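Local coordinates for type III effector XopAI (Xanthomonas citri, PDB 6K93), which is a type III effector, probably delivered into plant cells, whose mono-ADP-ribosyltransferase-fold domain appears to bind arginine-containing peptides, at residues Gln141-Asn144 with Gly145-Arg149. Sequence-based numbering, arbitrary orientation.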
ATOM      1  N   GLN A 141     -19.700   9.349  -4.190  1.00 15.83           N
ATOM      2  CA  GLN A 141     -20.385   8.279  -4.905  1.00 17.27           C
ATOM      3  C   GLN A 141     -19.439   7.120  -5.161  1.00 16.66           C
ATOM      4  O   GLN A 141     -19.814   5.948  -4.994  1.00 16.65           O
ATOM      5  CB  GLN A 141     -20.954   8.810  -6.215  1.00 21.06           C
ATOM      6  CG  GLN A 141     -22.145   9.729  -6.014  1.00 26.80           C
ATOM      7  CD  GLN A 141     -23.229   9.086  -5.173  1.00 31.26           C
ATOM      8  OE1 GLN A 141     -23.722   8.007  -5.504  1.00 35.26           O
ATOM      9  NE2 GLN A 141     -23.581   9.723  -4.061  1.00 32.43           N
ATOM     10  N   ARG A 142     -18.198   7.431  -5.546  1.00 15.67           N
ATOM     11  CA  ARG A 142     -17.198   6.389  -5.761  1.00 16.14           C
ATOM     12  C   ARG A 142     -16.955   5.595  -4.475  1.00 15.64           C
ATOM     13  O   ARG A 142     -16.937   4.358  -4.481  1.00 15.73           O
ATOM     14  CB  ARG A 142     -15.902   7.013  -6.256  1.00 19.56           C
ATOM     15  CG  ARG A 142     -14.816   5.989  -6.482  1.00 29.85           C
ATOM     16  CD  ARG A 142     -13.593   6.543  -7.197  1.00 46.49           C
ATOM     17  NE  ARG A 142     -13.167   5.614  -8.243  1.00 61.70           N
ATOM     18  CZ  ARG A 142     -11.952   5.582  -8.783  1.00 68.55           C
ATOM     19  NH1 ARG A 142     -11.677   4.673  -9.707  1.00 67.95           N
ATOM     20  NH2 ARG A 142     -10.988   6.383  -8.339  1.00 71.81           N
ATOM     21  N   TRP A 143     -16.786   6.303  -3.354  1.00 14.84           N
ATOM     22  CA  TRP A 143     -16.603   5.677  -2.044  1.00 13.97           C
ATOM     23  C   TRP A 143     -17.769   4.742  -1.732  1.00 14.76           C
ATOM     24  O   TRP A 143     -17.573   3.576  -1.372  1.00 14.64           O
ATOM     25  CB  TRP A 143     -16.459   6.773  -0.944  1.00 13.09           C
ATOM     26  CG  TRP A 143     -16.466   6.172   0.425  1.00 13.69           C
ATOM     27  CD1 TRP A 143     -17.559   5.988   1.234  1.00 14.65           C
ATOM     28  CD2 TRP A 143     -15.348   5.667   1.154  1.00 13.92           C
ATOM     29  NE1 TRP A 143     -17.195   5.359   2.397  1.00 15.33           N
ATOM     30  CE2 TRP A 143     -15.835   5.169   2.377  1.00 13.73           C
ATOM     31  CE3 TRP A 143     -13.984   5.591   0.897  1.00 14.64           C
ATOM     32  CZ2 TRP A 143     -14.996   4.582   3.322  1.00 13.76           C
ATOM     33  CZ3 TRP A 143     -13.155   5.029   1.854  1.00 14.54           C
ATOM     34  CH2 TRP A 143     -13.661   4.540   3.038  1.00 14.30           C
ATOM     35  N   ASN A 144     -19.000   5.236  -1.869  1.00 16.08           N
ATOM     36  CA  ASN A 144     -20.166   4.403  -1.596  1.00 16.38           C
ATOM     37  C   ASN A 144     -20.154   3.150  -2.459  1.00 16.24           C
ATOM     38  O   ASN A 144     -20.479   2.061  -1.984  1.00 17.22           O
ATOM     39  CB  ASN A 144     -21.445   5.195  -1.836  1.00 17.86           C
ATOM     40  CG  ASN A 144     -21.640   6.312  -0.832  1.00 19.86           C
ATOM     41  OD1 ASN A 144     -21.000   6.344   0.212  1.00 19.11           O
ATOM     42  ND2 ASN A 144     -22.527   7.242  -1.157  1.00 21.65           N
ATOM     43  N   GLY A 145     -19.785   3.286  -3.732  1.00 15.54           N
ATOM     44  CA  GLY A 145     -19.736   2.123  -4.609  1.00 15.67           C
ATOM     45  C   GLY A 145     -18.686   1.115  -4.190  1.00 15.49           C
ATOM     46  O   GLY A 145     -18.916  -0.103  -4.259  1.00 15.90           O
ATOM     47  N   MET A 146     -17.512   1.602  -3.776  1.00 14.41           N
ATOM     48  CA  MET A 146     -16.479   0.692  -3.283  1.00 14.52           C
ATOM     49  C   MET A 146     -16.931   0.003  -1.992  1.00 14.53           C
ATOM     50  O   MET A 146     -16.708  -1.208  -1.812  1.00 15.20           O
ATOM     51  CB  MET A 146     -15.175   1.451  -3.089  1.00 15.75           C
ATOM     52  CG  MET A 146     -14.564   1.822  -4.388  1.00 19.23           C
ATOM     53  SD  MET A 146     -12.875   2.410  -4.125  1.00 22.67           S
ATOM     54  CE  MET A 146     -13.352   3.905  -3.757  1.00 16.48           C
ATOM     55  N   MET A 147     -17.560   0.745  -1.074  1.00 14.38           N
ATOM     56  CA  MET A 147     -18.050   0.124   0.153  1.00 14.09           C
ATOM     57  C   MET A 147     -19.052  -0.979  -0.161  1.00 15.14           C
ATOM     58  O   MET A 147     -19.031  -2.052   0.454  1.00 16.92           O
ATOM     59  CB  MET A 147     -18.676   1.186   1.054  1.00 15.14           C
ATOM     60  CG  MET A 147     -17.707   2.142   1.712  1.00 15.08           C
ATOM     61  SD  MET A 147     -16.750   1.363   3.043  1.00 16.07           S
ATOM     62  CE  MET A 147     -18.033   1.074   4.247  1.00 16.05           C
ATOM     63  N   GLN A 148     -19.991  -0.700  -1.060  1.00 14.74           N
ATOM     64  CA  GLN A 148     -20.965  -1.718  -1.450  1.00 18.06           C
ATOM     65  C   GLN A 148     -20.278  -2.926  -2.073  1.00 17.66           C
ATOM     66  O   GLN A 148     -20.607  -4.072  -1.746  1.00 19.04           O
ATOM     67  CB  GLN A 148     -21.991  -1.122  -2.412  1.00 24.98           C
ATOM     68  CG  GLN A 148     -23.129  -2.061  -2.794  1.00 35.29           C
ATOM     69  CD  GLN A 148     -23.983  -2.511  -1.616  1.00 44.59           C
ATOM     70  OE1 GLN A 148     -24.041  -1.854  -0.578  1.00 47.18           O
ATOM     71  NE2 GLN A 148     -24.654  -3.647  -1.780  1.00 49.89           N
ATOM     72  N   ARG A 149     -19.314  -2.691  -2.965  1.00 16.02           N
ATOM     73  CA  ARG A 149     -18.610  -3.798  -3.607  1.00 16.60           C
ATOM     74  C   ARG A 149     -17.918  -4.675  -2.577  1.00 16.52           C
ATOM     75  O   ARG A 149     -17.953  -5.907  -2.673  1.00 16.54           O
ATOM     76  CB  ARG A 149     -17.601  -3.267  -4.636  1.00 18.40           C
ATOM     77  CG  ARG A 149     -16.660  -4.313  -5.210  1.00 19.44           C
ATOM     78  CD  ARG A 149     -15.692  -3.742  -6.244  1.00 21.56           C
ATOM     79  NE  ARG A 149     -14.933  -4.813  -6.913  1.00 24.27           N
ATOM     80  CZ  ARG A 149     -13.609  -4.896  -6.939  1.00 28.69           C
ATOM     81  NH1 ARG A 149     -12.869  -3.976  -6.356  1.00 28.51           N
ATOM     82  NH2 ARG A 149     -13.023  -5.913  -7.558  1.00 29.68           N
TER
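W143 and M147, one turn apart in helix 136-156, are joined through the backbone by the i to i+4 bond from M147 N to W143 O (2.8 Å), and equivalent alpha-helical bonds tie G145 to Q141, M146 to R142 and Q148 to N144. The same two residues make the main side-chain contact. M147 CG lies over one face of the W143 indole, 3.7 Å from the centroid of the five-membered ring in a CH-pi contact. The methylene is displaced toward the rim, which brings M147 CG within 3.3 Å of W143 NE1. The bend at chi2 (-73°) sets the sulfur near the CE2-CZ2 side of the benzo ring, with M147 SD 3.7 Å from W143 CZ2. This Met-aromatic approach is oblique, SD sitting beside the rim and 43° off the normal of the six-membered ring. On an adjacent side of the helix, M146 folds back at chi3, and its CE methyl touches the aliphatic CG of R142 at 3.7 Å. Beyond that methylene the R142 chain runs on to a salt bridge between NH1 and E279. F123 of helix 117-128 meets the W143 ring with the two planes at about 70°, and helix 165-174 packs against W143 too; M147 touches V169 of that helix. Between the side chains the contact is thus chiefly dispersive: a methylene covers part of one indole face and a polarisable thioether lies at the rim, while R142 combines apolar packing along its stem with a charged end directed to another part of the ADP-ribosyltransferase fold.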